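3-hydroxyisobutyryl-CoA hydrolase (Mycobacterium thermoresistibile, PDB 4HDT) probably hydrolyses 3-hydroxyisobutyryl-CoA to 3-hydroxyisobutyrate and free coenzyme A, as a zinc-binding member of the crotonase-like enoyl-CoA hydratase/isomerase family. Local coordinates at residues A[119-122]-A[123-127]; A[179-183]-A[184-188]; A[237-240]-A[241-245]. All coordinates share one frame; numbering follows the deposited sequence. Where two conformers were deposited one is given.

Contact 1. Residues A[119-122]-A[123-127]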
# COMPACT_ATOMS: atom_id res chain seq x y z
N GLY A 119 -4.27 1.12 1.45
CA GLY A 119 -5.11 0.09 0.83
C GLY A 119 -5.25 0.12 -0.67
O GLY A 119 -5.48 -0.89 -1.30
N GLY A 120 -5.06 1.30 -1.30
CA GLY A 120 -5.04 1.39 -2.76
C GLY A 120 -3.84 0.69 -3.39
O GLY A 120 -3.94 0.05 -4.41
N VAL A 121 -2.69 0.80 -2.73
CA VAL A 121 -1.53 -0.03 -3.07
C VAL A 121 -1.87 -1.50 -2.92
O VAL A 121 -1.55 -2.34 -3.78
CB VAL A 121 -0.27 0.33 -2.22
CG1 VAL A 121 0.88 -0.65 -2.53
CG2 VAL A 121 0.16 1.76 -2.52
N GLY A 122 -2.58 -1.86 -1.86
CA GLY A 122 -2.96 -3.27 -1.68
C GLY A 122 -3.81 -3.87 -2.80
O GLY A 122 -3.63 -5.03 -3.12
N VAL A 123 -4.75 -3.12 -3.36
CA VAL A 123 -5.56 -3.64 -4.45
C VAL A 123 -4.91 -3.49 -5.83
O VAL A 123 -5.25 -4.25 -6.75
CB VAL A 123 -7.04 -3.09 -4.47
CG1 VAL A 123 -7.85 -3.68 -3.31
CG2 VAL A 123 -7.11 -1.58 -4.45
N GLY A 124 -3.96 -2.55 -5.97
CA GLY A 124 -3.32 -2.35 -7.27
C GLY A 124 -1.97 -3.02 -7.48
O GLY A 124 -1.69 -3.56 -8.57
N ALA A 125 -1.13 -3.00 -6.44
CA ALA A 125 0.31 -3.25 -6.66
C ALA A 125 0.71 -4.69 -6.56
O ALA A 125 1.88 -5.01 -6.75
CB ALA A 125 1.16 -2.36 -5.79
N HIS A 126 -0.22 -5.57 -6.23
CA HIS A 126 0.00 -7.01 -6.34
C HIS A 126 -0.52 -7.62 -7.64
O HIS A 126 -0.46 -8.86 -7.84
CB HIS A 126 -0.62 -7.74 -5.14
CG HIS A 126 -0.14 -7.25 -3.83
ND1 HIS A 126 1.17 -7.42 -3.42
CD2 HIS A 126 -0.77 -6.63 -2.81
CE1 HIS A 126 1.32 -6.91 -2.21
NE2 HIS A 126 0.15 -6.41 -1.83
N GLY A 127 -1.07 -6.79 -8.54
CA GLY A 127 -1.48 -7.25 -9.86
C GLY A 127 -0.32 -7.63 -10.75
O GLY A 127 0.82 -7.46 -10.37
O HOH W 1 -3.00 -5.82 -5.68

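Contact 2. Residues A[179-183]-A[184-188]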
# COMPACT_ATOMS: atom_id res chain seq x y z
N ASP A 179 8.95 6.38 -10.17
CA ASP A 179 9.53 5.87 -8.93
C ASP A 179 8.90 4.52 -8.63
O ASP A 179 9.56 3.61 -8.18
CB ASP A 179 9.24 6.80 -7.75
CG ASP A 179 9.87 8.18 -7.86
OD1 ASP A 179 10.95 8.32 -8.52
OD2 ASP A 179 9.31 9.13 -7.24
N ALA A 180 7.57 4.43 -8.78
CA ALA A 180 6.88 3.16 -8.49
C ALA A 180 7.41 2.02 -9.34
O ALA A 180 7.55 0.88 -8.84
CB ALA A 180 5.37 3.32 -8.68
N ILE A 181 7.69 2.28 -10.61
CA ILE A 181 8.26 1.24 -11.48
C ILE A 181 9.66 0.87 -10.97
O ILE A 181 10.00 -0.32 -10.86
CB ILE A 181 8.26 1.70 -12.94
CG1 ILE A 181 6.80 1.87 -13.41
CG2 ILE A 181 9.02 0.72 -13.83
CD1 ILE A 181 6.69 2.56 -14.76
N VAL A 182 10.48 1.87 -10.63
CA VAL A 182 11.81 1.57 -10.08
C VAL A 182 11.73 0.71 -8.79
O VAL A 182 12.53 -0.20 -8.59
CB VAL A 182 12.58 2.92 -9.85
CG1 VAL A 182 13.72 2.75 -8.85
CG2 VAL A 182 13.03 3.49 -11.18
N MET A 183 10.71 0.98 -7.97
CA MET A 183 10.63 0.27 -6.70
C MET A 183 9.94 -1.09 -6.79
O MET A 183 9.92 -1.80 -5.80
CB MET A 183 10.02 1.14 -5.61
CG MET A 183 11.08 2.06 -4.95
SD MET A 183 10.48 2.62 -3.34
CE MET A 183 9.13 3.52 -4.06
N GLY A 184 9.44 -1.45 -7.97
CA GLY A 184 8.80 -2.75 -8.13
C GLY A 184 7.36 -2.77 -7.71
O GLY A 184 6.78 -3.83 -7.52
N PHE A 185 6.76 -1.58 -7.64
CA PHE A 185 5.31 -1.44 -7.29
C PHE A 185 4.43 -1.38 -8.54
O PHE A 185 3.20 -1.46 -8.47
CB PHE A 185 5.06 -0.17 -6.47
CG PHE A 185 5.39 -0.28 -4.99
CD1 PHE A 185 6.67 -0.61 -4.55
CD2 PHE A 185 4.44 -0.00 -4.02
CE1 PHE A 185 6.99 -0.67 -3.21
CE2 PHE A 185 4.76 -0.07 -2.66
CZ PHE A 185 6.05 -0.39 -2.24
N ALA A 186 5.05 -1.21 -9.71
CA ALA A 186 4.33 -1.15 -10.98
C ALA A 186 5.25 -1.57 -12.12
O ALA A 186 6.46 -1.64 -11.92
CB ALA A 186 3.78 0.27 -11.21
N ASP A 187 4.65 -1.76 -13.27
CA ASP A 187 5.28 -2.35 -14.45
C ASP A 187 5.36 -1.38 -15.67
O ASP A 187 6.34 -1.42 -16.42
CB ASP A 187 4.49 -3.58 -14.86
CG ASP A 187 4.35 -4.63 -13.74
OD1 ASP A 187 5.44 -5.09 -13.23
OD2 ASP A 187 3.19 -4.99 -13.41
N HIS A 188 4.29 -0.62 -15.91
CA HIS A 188 4.11 0.10 -17.18
C HIS A 188 3.63 1.53 -16.89
O HIS A 188 2.95 1.77 -15.89
CB HIS A 188 3.07 -0.56 -18.06
CG HIS A 188 3.31 -2.03 -18.28
ND1 HIS A 188 4.33 -2.49 -19.07
CD2 HIS A 188 2.68 -3.12 -17.79
CE1 HIS A 188 4.32 -3.81 -19.08
NE2 HIS A 188 3.33 -4.22 -18.30
O HOH W 2 8.99 -2.69 -11.82

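Contact 3. Residues A[237-240]-A[241-245]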
# COMPACT_ATOMS: atom_id res chain seq x y z
N ASP A 237 21.09 0.80 12.42
CA ASP A 237 20.40 -0.26 13.16
C ASP A 237 19.04 0.20 13.69
O ASP A 237 18.13 -0.61 13.83
CB ASP A 237 21.24 -0.72 14.37
CG ASP A 237 22.38 -1.66 13.99
OD1 ASP A 237 22.29 -2.35 12.95
OD2 ASP A 237 23.36 -1.72 14.77
N THR A 238 18.93 1.46 14.05
CA THR A 238 17.68 1.99 14.64
C THR A 238 17.20 3.19 13.87
O THR A 238 17.95 3.78 13.13
CB THR A 238 17.86 2.40 16.10
OG1 THR A 238 18.74 3.53 16.17
CG2 THR A 238 18.41 1.24 16.91
N VAL A 239 15.93 3.56 14.08
CA VAL A 239 15.39 4.73 13.41
C VAL A 239 16.19 5.97 13.85
O VAL A 239 16.52 6.83 13.04
CB VAL A 239 13.89 4.89 13.70
CG1 VAL A 239 13.38 6.18 13.08
CG2 VAL A 239 13.12 3.68 13.16
N ALA A 240 16.56 6.04 15.13
CA ALA A 240 17.34 7.17 15.60
C ALA A 240 18.70 7.22 14.86
O ALA A 240 19.17 8.31 14.47
CB ALA A 240 17.52 7.10 17.11
N ASP A 241 19.31 6.07 14.63
CA ASP A 241 20.57 6.02 13.84
C ASP A 241 20.39 6.60 12.43
O ASP A 241 21.26 7.33 11.91
CB ASP A 241 21.13 4.60 13.73
CG ASP A 241 21.63 4.06 15.05
OD1 ASP A 241 22.02 4.87 15.91
OD2 ASP A 241 21.63 2.81 15.23
N ILE A 242 19.26 6.26 11.82
CA ILE A 242 18.93 6.69 10.47
C ILE A 242 18.73 8.22 10.40
O ILE A 242 19.33 8.90 9.56
CB ILE A 242 17.72 5.90 9.91
CG1 ILE A 242 18.11 4.43 9.76
CG2 ILE A 242 17.18 6.56 8.65
CD1 ILE A 242 16.93 3.51 9.42
N ILE A 243 17.95 8.75 11.34
CA ILE A 243 17.74 10.19 11.42
C ILE A 243 19.08 10.90 11.60
O ILE A 243 19.35 11.89 10.91
CB ILE A 243 16.75 10.54 12.57
CG1 ILE A 243 15.37 9.99 12.25
CG2 ILE A 243 16.70 12.04 12.83
CD1 ILE A 243 14.42 10.08 13.42
N ALA A 244 19.92 10.41 12.52
CA ALA A 244 21.27 11.02 12.74
C ALA A 244 22.11 11.04 11.47
O ALA A 244 22.76 12.03 11.19
CB ALA A 244 22.02 10.31 13.86
N ALA A 245 22.06 9.95 10.71
CA ALA A 245 22.84 9.89 9.49
C ALA A 245 22.30 10.85 8.43
O ALA A 245 23.07 11.51 7.74
CB ALA A 245 22.82 8.47 8.94
O HOH W 3 23.62 1.74 13.26

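Contact 1. Residues A[119-122]-A[123-127]
Gly119 and Val123 join across the first turn of the short helix 119-124, the nitrogen of Val123 donating to Gly119 O at 3.1 Å. This helix belongs to the buried core of the crotonase fold and follows the short strand 115-117; in crotonase relatives a glycine-rich segment at the start of such a helix supplies an oxyanion-hole amide, and the same may hold here. The bond from Gly124 N to Gly120 O repeats the first one residue on, and Ala125 N closes the last turn on Val121 O at 2.8 Å with an N-H...O angle of 161°. Val121 O also takes a weak bond from Gly124 N, so two successive amides share one carbonyl where the helix gives way to a type I turn from Gly124 to Gly127. Gly119, Gly120, Gly122 and Gly124 carry no side chain, and the apolar contact within the segments is that of Val121 with Ala125. Val121 has CG1 anti to its own nitrogen (chi1 175°), which carries that methyl along the helix to Ala125 CB, 3.7 Å away; beyond them Leu156 of helix 153-158 touches both residues. Val123 turns CG2 back over the preceding turn, 3.6 Å from Gly120 O, while Leu97 of helix 85-103 and Leu33 touch its side chain. In the last turn the carbonyl of Gly122 is not met by His126 N directly; a water donates to Gly122 O and accepts from His126 N, linking the helix to the turn that follows it. The imidazole of His126 is held at its far nitrogen, NE2, which is hydrogen-bonded to Val151 O. Its carbon CD2 comes to the same Gly122 carbonyl edge-on, with O lying near the ring plane 3.3 Å from CD2.

Contact 2. Residues A[179-183]-A[184-188]
Ala180 meets Phe185 through its carbonyl, Ala180 O, which accepts from Phe185 N at 2.8 Å and, weakly, from Ala186 N. Ala180 CB lies 4.1 Å from Phe185 CB. Next along the helix, Ile181 O accepts from Gly184 N at 3.2 Å, with the donor well above the carbonyl plane rather than on a lone pair. The bonds from Phe185 N to Ala180 O and from Gly184 N to Ile181 O, with the positive phi of Gly184 (84°), make a Schellman motif ending helix 177-183; glycine adopts this backbone conformation readily. Ile181 O is also reached by a water that donates to it and to Ala186 O, tying the helix end to the departing chain. The CA of Ile181 adds a CA-H...O contact to Ala186 O at 3.4 Å, and its CG1 lies 4.1 Å from Ala186 CB. With chi2 extended (170°), CD1 reaches on to the backbone of His188. Met183 touches Phe185 through CB, 3.9 Å from CD1 of the ring, and Met183 O stands at the ring edge near its plane. Outside the turn, Phe185 packs on Leu156 and Leu157 of helix 153-158, Met183 on Leu223 of helix 222-225. Ile181 and Ala186 lie on Val132 of strand 129-132, while Asp187 forms a salt bridge with Arg130 as the chain enters strand 188-189 at the edge of the six-stranded sheet.

Contact 3. Residues A[237-240]-A[241-245]
Thr238 and Asp241 exchange two hydrogen bonds between side chain and backbone. Asp241 N donates to Thr238 OG1 at 3.0 Å with a fairly straight N-H...O angle of 159°. In return Thr238 N donates to Asp241 OD2 at 3.2 Å, approaching from above the carboxylate plane. The hydroxyl of Thr238 sits between its own nitrogen and carbonyl carbon (chi1 67°), which points OG1 forward to the amide of Asp241. A water adds a third link, accepting from Asp237 N and donating to Asp241 OD2 at 3.0 Å, so this one carboxylate oxygen takes hydrogen bonds from both the Thr238 amide and the water. The reciprocal pair is a capping box at the start of helix 239-249, with Thr238 as N-cap. It supplies acceptors to amides that have no preceding turn to bond to. The positive end of the helix dipole would probably favour an ionised Asp241, whereas the like charge of Asp237, its OD2 4.9 Å from Asp241 OD2, would work the other way. Regular backbone bonds take over at once: Ile242 N to Thr238 O, Ile243 N to Val239 O at 2.9 Å, and Ala244 N to Ala240 O. The apolar contact across the segments is between Val239 and Ile243. Val239 CG1 lies 4.1 Å from Ile243 CD1, their side chains crossing at a slant, and both residues touch Leu327. Separately, the buried side chain of Ile242 passes CG1 3.4 Å from Thr238 O and touches Tyr234. Just ahead of the cap, Asp237 O accepts a hydrogen bond from Arg277 NH1.

Overall arrangement
Contact 1 lies in the core; contact 2 adjoins it, its centre 12 Å away, and reaches toward the surface. They meet where Val121 CG1 comes within 3.9 Å of Phe185 CD2. Helix 153-158 packs against both through Leu156, and Arg130 bonds to both. Contact 3 is remote, with its centre about 29 Å from that of contact 1, at a mostly exposed helix start. Contacts 1 and 2 end helices, one running into a type I turn and the other into a Schellman motif, with mainly backbone bonds and apolar packing. In contact 3 a hydroxyl and a carboxylate add to the backbone bonds. In all three a water bridges the two segments.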